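Local coordinates for hypothetical protein (Pseudomonas aeruginosa, PDB 2H9F) that probably isomerises methylaconitate as a member of the PrpF family, at residues D29-C34 / D42-R47; T213-N216 / V222-N225. All blocks are in the same frame, centred on the assembly; numbering follows the deposited sequence.

Interaction 1: residues D29-C34 / D42-R47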
loop_
_atom_site.group_PDB
_atom_site.type_symbol
_atom_site.label_atom_id
_atom_site.label_comp_id
_atom_site.label_asym_id
_atom_site.label_seq_id
_atom_site.Cartn_x
_atom_site.Cartn_y
_atom_site.Cartn_z
ATOM N N ASP A 29 -2.463 24.361 10.933
ATOM C CA ASP A 29 -1.771 23.301 11.682
ATOM C C ASP A 29 -0.369 22.977 11.169
ATOM O O ASP A 29 0.383 22.228 11.819
ATOM C CB ASP A 29 -2.586 22.024 11.662
ATOM C CG ASP A 29 -3.877 22.136 12.435
ATOM O OD1 ASP A 29 -3.962 23.038 13.325
ATOM O OD2 ASP A 29 -4.808 21.306 12.155
ATOM N N LEU A 30 0.005 23.539 10.024
ATOM C CA LEU A 30 1.290 23.208 9.425
ATOM C C LEU A 30 2.361 24.013 10.102
ATOM O O LEU A 30 2.128 25.156 10.497
ATOM C CB LEU A 30 1.322 23.520 7.920
ATOM C CG LEU A 30 0.440 22.641 7.019
ATOM C CD1 LEU A 30 0.479 23.111 5.548
ATOM C CD2 LEU A 30 0.788 21.161 7.117
ATOM N N PRO A 31 3.579 23.476 10.136
ATOM C CA PRO A 31 4.710 24.324 10.513
ATOM C C PRO A 31 4.775 25.619 9.745
ATOM O O PRO A 31 4.381 25.701 8.594
ATOM C CB PRO A 31 5.915 23.459 10.190
ATOM C CG PRO A 31 5.423 22.078 10.275
ATOM C CD PRO A 31 4.019 22.133 9.769
ATOM N N GLU A 32 5.278 26.651 10.397
ATOM C CA GLU A 32 5.190 27.959 9.831
ATOM C C GLU A 32 5.816 27.984 8.450
ATOM O O GLU A 32 5.281 28.601 7.543
ATOM C CB GLU A 32 5.871 28.975 10.734
ATOM C CG GLU A 32 5.630 30.425 10.305
ATOM C CD GLU A 32 6.446 31.455 11.129
ATOM O OE1 GLU A 32 6.980 31.117 12.220
ATOM O OE2 GLU A 32 6.532 32.612 10.668
ATOM N N SER A 33 6.944 27.320 8.279
ATOM C CA SER A 33 7.605 27.304 6.975
ATOM C C SER A 33 6.777 26.649 5.876
ATOM O O SER A 33 6.973 26.925 4.705
ATOM C CB SER A 33 8.968 26.628 7.067
ATOM O OG SER A 33 8.831 25.283 7.401
ATOM N N CYS A 34 5.853 25.767 6.254
ATOM C CA CYS A 34 5.034 25.088 5.289
ATOM C C CYS A 34 3.670 25.762 5.025
ATOM O O CYS A 34 2.815 25.177 4.343
ATOM C CB CYS A 34 4.822 23.656 5.776
ATOM S SG CYS A 34 6.385 22.829 5.992
ATOM N N ASP A 42 6.884 20.971 0.310
ATOM C CA ASP A 42 7.075 19.828 -0.596
ATOM C C ASP A 42 7.850 18.755 0.152
ATOM O O ASP A 42 7.397 17.600 0.223
ATOM C CB ASP A 42 7.813 20.330 -1.875
ATOM C CG ASP A 42 6.868 21.020 -2.881
ATOM O OD1 ASP A 42 5.717 21.333 -2.518
ATOM O OD2 ASP A 42 7.308 21.262 -4.033
ATOM N N ARG A 43 8.957 19.147 0.799
ATOM C CA ARG A 43 9.785 18.235 1.625
ATOM C C ARG A 43 8.962 17.597 2.736
ATOM O O ARG A 43 9.040 16.354 3.003
ATOM C CB ARG A 43 10.959 19.013 2.265
ATOM C CG ARG A 43 11.920 19.681 1.306
ATOM C CD ARG A 43 13.250 20.142 1.968
ATOM N NE ARG A 43 13.129 21.316 2.849
ATOM C CZ ARG A 43 13.573 22.539 2.546
ATOM N NH1 ARG A 43 14.162 22.768 1.384
ATOM N NH2 ARG A 43 13.415 23.549 3.386
ATOM N N LEU A 44 8.151 18.430 3.401
ATOM C CA LEU A 44 7.342 17.926 4.496
ATOM C C LEU A 44 6.454 16.784 4.003
ATOM O O LEU A 44 6.435 15.703 4.589
ATOM C CB LEU A 44 6.492 19.020 5.158
ATOM C CG LEU A 44 5.498 18.453 6.206
ATOM C CD1 LEU A 44 6.229 17.852 7.375
ATOM C CD2 LEU A 44 4.488 19.527 6.681
ATOM N N PHE A 45 5.746 17.026 2.904
ATOM C CA PHE A 45 4.797 16.063 2.387
ATOM C C PHE A 45 5.452 14.803 1.808
ATOM O O PHE A 45 4.969 13.678 1.992
ATOM C CB PHE A 45 3.886 16.758 1.389
ATOM C CG PHE A 45 2.915 17.735 2.027
ATOM C CD1 PHE A 45 2.748 17.795 3.399
ATOM C CD2 PHE A 45 2.098 18.508 1.242
ATOM C CE1 PHE A 45 1.878 18.671 3.962
ATOM C CE2 PHE A 45 1.185 19.343 1.809
ATOM C CZ PHE A 45 1.104 19.463 3.170
HETATM N N MSE A 46 6.583 14.994 1.152
HETATM C CA MSE A 46 7.444 13.858 0.751
HETATM C C MSE A 46 7.703 13.004 1.980
HETATM O O MSE A 46 7.426 11.751 2.042
HETATM C CB MSE A 46 8.785 14.408 0.119
HETATM C CG MSE A 46 8.666 14.847 -1.266
HETATM SE SE MSE A 46 10.418 15.473 -1.722
HETATM C CE MSE A 46 10.110 17.138 -2.791
ATOM N N ARG A 47 8.052 13.649 3.078
ATOM C CA ARG A 47 8.479 12.880 4.249
ATOM C C ARG A 47 7.277 12.225 4.950
ATOM O O ARG A 47 7.358 11.063 5.424
ATOM C CB ARG A 47 9.337 13.777 5.168
ATOM C CG ARG A 47 10.159 13.022 6.226
ATOM C CD ARG A 47 11.426 12.281 5.703
ATOM N NE ARG A 47 11.496 11.086 6.528
ATOM C CZ ARG A 47 12.448 10.723 7.386
ATOM N NH1 ARG A 47 13.618 11.360 7.540
ATOM N NH2 ARG A 47 12.213 9.610 8.076
#
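Leu44 packs its CD2 methyl against Leu30, Pro31 and Cys34 of the loop that precedes helix 39-49. The nearest is Cys34: its SG lies 3.9 Å from Leu44 CD2 and also 3.9 Å from Leu44 CB, so the sulfur rests alongside the leucine from its root to one branch. Pro31 brings its ring carbon CD to the same methyl, 4.1 Å from Leu44 CD2. Leu30 crosses Leu44 obliquely, and the two CD2 methyls meet at 4.1 Å. With CG anti to the backbone N (chi1 173°) and CD2 continuing the extended chain, the Leu44 methyl projects toward the loop.

Leu30 CD2 has a second neighbour one residue along the helix. It approaches the Phe45 ring at its edge, near the ring plane, 4.2 Å from Phe45 CE1, and the two side chains cross at about a right angle. This is plain packing of the loop between strand 20-26 and helix 39-49 onto that helix, next to strands 7-17 and 71-77: Ile10 touches Pro31 and Leu44, and Ile74 touches Leu30 and Phe45. The Phe45 ring also meets that of Phe25, with planes inclined by about 20°. A backbone hydrogen bond from Cys34 N to Pro31 O (2.8 Å) closes a 3-10 turn in the loop.

Cys34 O is also hydrogen-bonded with Arg41 NE, a directional link from loop to helix, but the side chains named here meet by van der Waals packing alone, which probably leaves their fit to shape and burial.

Interaction 2: residues T213-N216 / V222-N225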
loop_
_atom_site.group_PDB
_atom_site.type_symbol
_atom_site.label_atom_id
_atom_site.label_comp_id
_atom_site.label_asym_id
_atom_site.label_seq_id
_atom_site.Cartn_x
_atom_site.Cartn_y
_atom_site.Cartn_z
ATOM N N THR A 213 -23.762 9.669 -31.601
ATOM C CA THR A 213 -23.453 10.937 -30.960
ATOM C C THR A 213 -21.975 10.915 -30.586
ATOM O O THR A 213 -21.525 10.043 -29.853
ATOM C CB THR A 213 -24.301 11.121 -29.701
ATOM O OG1 THR A 213 -25.659 11.374 -30.096
ATOM C CG2 THR A 213 -23.769 12.288 -28.824
HETATM N N MSE A 214 -21.236 11.878 -31.112
HETATM C CA MSE A 214 -19.824 12.055 -30.866
HETATM C C MSE A 214 -19.704 13.329 -30.024
HETATM O O MSE A 214 -20.017 14.415 -30.491
HETATM C CB MSE A 214 -19.082 12.167 -32.194
HETATM C CG MSE A 214 -18.950 10.829 -32.911
HETATM SE SE MSE A 214 -18.448 10.961 -34.732
HETATM C CE MSE A 214 -20.243 11.370 -35.499
ATOM N N ILE A 215 -19.332 13.153 -28.761
ATOM C CA ILE A 215 -19.344 14.202 -27.766
ATOM C C ILE A 215 -17.968 14.301 -27.071
ATOM O O ILE A 215 -17.342 13.303 -26.722
ATOM C CB ILE A 215 -20.508 13.970 -26.728
ATOM C CG1 ILE A 215 -20.633 15.163 -25.767
ATOM C CG2 ILE A 215 -20.332 12.698 -25.969
ATOM C CD1 ILE A 215 -21.924 15.231 -24.976
ATOM N N ASN A 216 -17.502 15.527 -26.895
ATOM C CA ASN A 216 -16.294 15.800 -26.141
ATOM C C ASN A 216 -16.692 16.392 -24.788
ATOM O O ASN A 216 -16.861 17.591 -24.659
ATOM C CB ASN A 216 -15.394 16.747 -26.944
ATOM C CG ASN A 216 -14.060 16.971 -26.294
ATOM O OD1 ASN A 216 -13.658 16.236 -25.364
ATOM N ND2 ASN A 216 -13.360 18.005 -26.754
ATOM N N VAL A 222 -17.592 8.252 -28.655
ATOM C CA VAL A 222 -18.503 7.895 -29.721
ATOM C C VAL A 222 -19.584 6.982 -29.165
ATOM O O VAL A 222 -19.302 5.870 -28.700
ATOM C CB VAL A 222 -17.781 7.151 -30.866
ATOM C CG1 VAL A 222 -18.731 6.982 -32.014
ATOM C CG2 VAL A 222 -16.522 7.925 -31.321
ATOM N N PHE A 223 -20.833 7.462 -29.183
ATOM C CA PHE A 223 -21.986 6.667 -28.725
ATOM C C PHE A 223 -22.826 6.143 -29.879
ATOM O O PHE A 223 -23.205 6.902 -30.737
ATOM C CB PHE A 223 -22.969 7.488 -27.832
ATOM C CG PHE A 223 -22.458 7.816 -26.441
ATOM C CD1 PHE A 223 -22.489 6.876 -25.440
ATOM C CD2 PHE A 223 -21.959 9.081 -26.147
ATOM C CE1 PHE A 223 -22.059 7.200 -24.152
ATOM C CE2 PHE A 223 -21.515 9.398 -24.868
ATOM C CZ PHE A 223 -21.565 8.447 -23.878
ATOM N N VAL A 224 -23.266 4.883 -29.795
ATOM C CA VAL A 224 -24.155 4.312 -30.796
ATOM C C VAL A 224 -25.266 3.546 -30.122
ATOM O O VAL A 224 -25.147 3.256 -28.975
ATOM C CB VAL A 224 -23.382 3.394 -31.773
ATOM C CG1 VAL A 224 -22.328 4.237 -32.570
ATOM C CG2 VAL A 224 -22.702 2.243 -31.048
ATOM N N ASN A 225 -26.341 3.263 -30.850
ATOM C CA ASN A 225 -27.452 2.499 -30.348
ATOM C C ASN A 225 -27.130 1.035 -30.447
ATOM O O ASN A 225 -26.866 0.519 -31.550
ATOM C CB ASN A 225 -28.707 2.798 -31.182
ATOM C CG ASN A 225 -29.339 4.150 -30.842
ATOM O OD1 ASN A 225 -29.334 4.574 -29.675
ATOM N ND2 ASN A 225 -29.884 4.828 -31.857
#
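Thr213 faces Phe223 as an antiparallel hydrogen-bonded pair, and both of its backbone polar groups are used. Its N gives a hydrogen bond of 3.0 Å to Phe223 O, with the donor in the carbonyl plane but the N-H...O path the more bent of the two. The return bond, from Phe223 N to Thr213 O, is shorter at 2.8 Å and straighter at 168°, although its donor is tilted 23° from the plane of the Thr213 carbonyl. The two side chains rise on the same face of the sheet, Thr213 CB to Phe223 CB 4.3 Å. There the Thr213 hydroxyl is taken up outside the hairpin, where OG1 is hydrogen-bonded with Leu198 O and Leu335 N.

Met214, modelled as selenomethionine, turns to the opposite face and forms the non-hydrogen-bonded pair with Val222. The two side chains lie side by side and point the same way. Met214 CG sits close to both valine methyls, 4.0 Å from Val222 CG1 and 4.1 Å from Val222 CG2. Thr213 and Met214 thus supply two consecutive rungs of the beta hairpin formed by strands 208-216 and 220-225. Beyond it, strand 220-225 runs parallel to strand 278-283, whose Ala280 is backbone-bonded to Val222 and Val224 and packs, together with Val282 and with Val336 of helix 335-339, on the Phe223 side chain.

Ile215 returns to Phe223 on a diagonal. Its CG2, set between the backbone N and the carbonyl carbon by chi1 of -173°, meets the phenyl ring at its edge and in its plane, 3.7 Å from Phe223 CE2.

From the N terminus, the chain passes through strands 7-17 and 20-26 and then enters the loop that interaction 1 folds back on helix 39-49, closing a short local loop with seven residues between its segments. That contact is complete long before interaction 2 begins, so the two follow in series and neither encloses the other. Interaction 2 closes the hairpin of strands 208-216 and 220-225 across five intervening residues. The first ties a connecting loop to the helix it leads into, beside strands 7-17 and 71-77; the second pairs neighbouring strands. They lie on opposite sides of the chain's centre, nearest atoms about 30 Å apart.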